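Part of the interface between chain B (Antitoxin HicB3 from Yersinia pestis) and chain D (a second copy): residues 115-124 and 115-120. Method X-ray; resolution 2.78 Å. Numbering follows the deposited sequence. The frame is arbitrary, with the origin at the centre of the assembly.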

# COMPACT_ATOMS: atom_id res chain seq x y z
N ASN B 115 4.06 3.93 3.44
CA ASN B 115 2.83 3.39 4.00
C ASN B 115 1.90 2.78 2.97
O ASN B 115 1.43 1.66 3.13
CB ASN B 115 2.06 4.45 4.77
CG ASN B 115 2.31 4.36 6.24
OD1 ASN B 115 1.38 4.17 7.02
ND2 ASN B 115 3.59 4.45 6.63
N ARG B 116 1.62 3.55 1.92
CA ARG B 116 0.92 3.06 0.75
C ARG B 116 -0.51 2.64 1.09
O ARG B 116 -1.20 2.02 0.27
CB ARG B 116 1.73 1.91 0.11
CG ARG B 116 3.24 2.23 -0.00
CD ARG B 116 4.11 1.09 -0.52
NE ARG B 116 3.63 -0.25 -0.16
CZ ARG B 116 3.92 -0.89 0.97
NH1 ARG B 116 3.44 -2.11 1.19
NH2 ARG B 116 4.68 -0.32 1.90
N GLY B 117 -0.97 2.99 2.29
CA GLY B 117 -2.39 2.97 2.60
C GLY B 117 -3.05 4.28 2.15
O GLY B 117 -4.20 4.55 2.48
N TYR B 118 -2.30 5.07 1.38
CA TYR B 118 -2.68 6.42 0.98
C TYR B 118 -2.24 6.74 -0.46
O TYR B 118 -1.07 6.62 -0.82
CB TYR B 118 -2.07 7.43 1.94
CG TYR B 118 -2.47 7.23 3.40
CD1 TYR B 118 -3.74 7.57 3.84
CD2 TYR B 118 -1.55 6.75 4.34
CE1 TYR B 118 -4.11 7.41 5.19
CE2 TYR B 118 -1.92 6.58 5.68
CZ TYR B 118 -3.19 6.91 6.09
OH TYR B 118 -3.56 6.74 7.41
N LYS B 119 -3.18 7.16 -1.30
CA LYS B 119 -2.86 7.36 -2.71
C LYS B 119 -2.27 8.74 -2.96
O LYS B 119 -1.45 8.92 -3.86
CB LYS B 119 -4.09 7.14 -3.59
CG LYS B 119 -5.21 8.13 -3.35
CD LYS B 119 -6.42 7.82 -4.23
CE LYS B 119 -7.59 8.78 -3.98
NZ LYS B 119 -8.79 8.45 -4.82
N ASN B 120 -2.66 9.72 -2.16
CA ASN B 120 -2.03 11.02 -2.28
C ASN B 120 -2.17 11.89 -1.02
O ASN B 120 -2.64 11.41 0.01
CB ASN B 120 -2.61 11.73 -3.48
CG ASN B 120 -4.08 11.68 -3.50
OD1 ASN B 120 -4.73 12.17 -2.59
ND2 ASN B 120 -4.64 11.05 -4.52
N ARG B 121 -1.74 13.15 -1.10
CA ARG B 121 -1.75 14.07 0.02
C ARG B 121 -3.14 14.44 0.46
O ARG B 121 -3.43 14.53 1.66
CB ARG B 121 -1.01 15.35 -0.31
CG ARG B 121 0.49 15.25 -0.35
CD ARG B 121 1.11 16.64 -0.44
NE ARG B 121 2.41 16.59 -1.10
CZ ARG B 121 2.76 17.38 -2.10
NH1 ARG B 121 1.91 18.29 -2.54
NH2 ARG B 121 3.97 17.27 -2.64
N SER B 122 -4.02 14.69 -0.50
CA SER B 122 -5.38 15.03 -0.12
C SER B 122 -6.06 13.88 0.63
O SER B 122 -6.72 14.11 1.63
CB SER B 122 -6.19 15.44 -1.34
OG SER B 122 -5.63 16.62 -1.90
N GLN B 123 -5.86 12.64 0.19
CA GLN B 123 -6.51 11.53 0.88
C GLN B 123 -5.96 11.38 2.28
O GLN B 123 -6.72 11.19 3.26
CB GLN B 123 -6.35 10.21 0.11
CG GLN B 123 -7.30 9.14 0.61
CD GLN B 123 -7.00 7.77 0.03
OE1 GLN B 123 -5.92 7.22 0.24
NE2 GLN B 123 -7.96 7.22 -0.72
N PHE B 124 -4.64 11.48 2.38
CA PHE B 124 -3.94 11.34 3.65
C PHE B 124 -4.35 12.39 4.68
O PHE B 124 -4.73 12.05 5.80
CB PHE B 124 -2.44 11.39 3.39
CG PHE B 124 -1.61 11.46 4.64
CD1 PHE B 124 -1.35 10.32 5.36
CD2 PHE B 124 -1.10 12.65 5.08
CE1 PHE B 124 -0.59 10.37 6.49
CE2 PHE B 124 -0.35 12.71 6.21
CZ PHE B 124 -0.09 11.56 6.91
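Chain D (115-120) NRGYKN

How does chain D begin its approach to chain B? It comes off the end of a helix. Asn115(D) still has helical backbone angles, and its CA-to-CB bond points away from chain B. Arg116(D) is the first residue to leave the helical conformation, with a positive phi of 15° and psi of 36°. Chain B makes the same break at its own Arg116(B), at phi 65° and psi 11°, so the two copies meet where each chain leaves a helix. No hydrogen bond joins the stretches; the contact rests on packing.

What does Arg116(D) sit against? It covers the 117-119 turn of chain B and reaches Gln123(B), and 103 Å² of it is buried by the other stretch. Its CA-to-CB bond points sideways, but a chi1 of -51° (m) and the bends that follow bring its end nearer to chain B. There NH2 of Arg116(D) lies 3.8 Å from C of Tyr118(B), 3.4 Å from CB of Lys119(B) and 3.6 Å from OE1 of Gln123(B). The same NH2 of Arg116(D) is 3.3 Å from N of Lys119(B), but both are donors and cannot bond to each other. That amide is already engaged within chain B, where N of Lys119(B) donates to OE1 of Gln123(B) at 3.1 Å. The backbones themselves come close at O of Arg116(B) and O of Arg116(D), 3.5 Å apart; as two acceptors, they form no hydrogen bond.

Where does Gly117(D) place the chain? Its CA is 6.2 Å from CA of Arg116(B), one of the two points that set the register; the other pairs Lys119(D) with Lys119(B), so the two chains run the same way here. CA of Gly117(D) lies 4.1 Å from NE of Arg116(B), at the edge of the guanidinium and near its plane. With no side chain on this glycine, the arginine meets bare backbone.

How does the path end? Tyr118(D) is out of reach. Lys119(D), at phi 100° and psi -71°, returns to the contact: its CA is 8.0 Å from CA of Lys119(B), and its side chain, sideways at CA-to-CB, brings its end closer, so that NZ of Lys119(D) stands 3.6 Å from CB of Lys119(B). The end of the Lys119(B) side chain leads away, so the two like charges do not meet head on. Asn120(D), also out of reach, stands at the N-cap position, right before a helix.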

# COMPACT_ATOMS: atom_id res chain seq x y z
N ASN D 115 -3.42 -4.79 -1.71
CA ASN D 115 -1.98 -4.62 -1.49
C ASN D 115 -1.46 -3.20 -1.81
O ASN D 115 -0.33 -2.86 -1.43
CB ASN D 115 -1.21 -5.65 -2.32
CG ASN D 115 -1.37 -7.06 -1.77
OD1 ASN D 115 -2.48 -7.55 -1.64
ND2 ASN D 115 -0.25 -7.71 -1.46
N ARG D 116 -2.30 -2.40 -2.47
CA ARG D 116 -2.03 -1.03 -2.95
C ARG D 116 -0.56 -0.56 -3.00
O ARG D 116 -0.24 0.61 -2.76
CB ARG D 116 -2.85 -0.02 -2.12
CG ARG D 116 -4.34 -0.36 -2.03
CD ARG D 116 -5.26 0.79 -2.44
NE ARG D 116 -4.80 2.10 -1.96
CZ ARG D 116 -5.40 3.26 -2.22
NH1 ARG D 116 -6.50 3.30 -2.96
NH2 ARG D 116 -4.90 4.39 -1.73
N GLY D 117 0.33 -1.49 -3.34
CA GLY D 117 1.69 -1.13 -3.69
C GLY D 117 1.78 -0.99 -5.20
O GLY D 117 2.84 -0.67 -5.75
N TYR D 118 0.66 -1.22 -5.87
CA TYR D 118 0.70 -1.30 -7.33
C TYR D 118 0.17 -0.08 -8.07
O TYR D 118 0.86 0.37 -8.98
CB TYR D 118 -0.02 -2.56 -7.78
CG TYR D 118 0.87 -3.74 -7.42
CD1 TYR D 118 0.61 -4.52 -6.31
CD2 TYR D 118 2.01 -3.99 -8.16
CE1 TYR D 118 1.45 -5.56 -5.97
CE2 TYR D 118 2.85 -5.01 -7.84
CZ TYR D 118 2.58 -5.80 -6.75
OH TYR D 118 3.46 -6.81 -6.45
N LYS D 119 -0.98 0.45 -7.64
CA LYS D 119 -1.67 1.63 -8.22
C LYS D 119 -2.81 1.16 -9.13
O LYS D 119 -3.99 1.29 -8.79
CB LYS D 119 -0.73 2.56 -9.01
CG LYS D 119 -1.11 4.04 -9.12
CD LYS D 119 -1.73 4.62 -7.84
CE LYS D 119 -2.19 6.09 -8.05
NZ LYS D 119 -2.36 6.87 -6.76
N ASN D 120 -2.47 0.59 -10.29
CA ASN D 120 -3.51 0.14 -11.20
C ASN D 120 -3.10 -1.04 -12.05
O ASN D 120 -1.99 -1.56 -11.90
CB ASN D 120 -3.94 1.30 -12.09
CG ASN D 120 -2.77 2.03 -12.67
OD1 ASN D 120 -1.88 1.42 -13.27
ND2 ASN D 120 -2.75 3.35 -12.52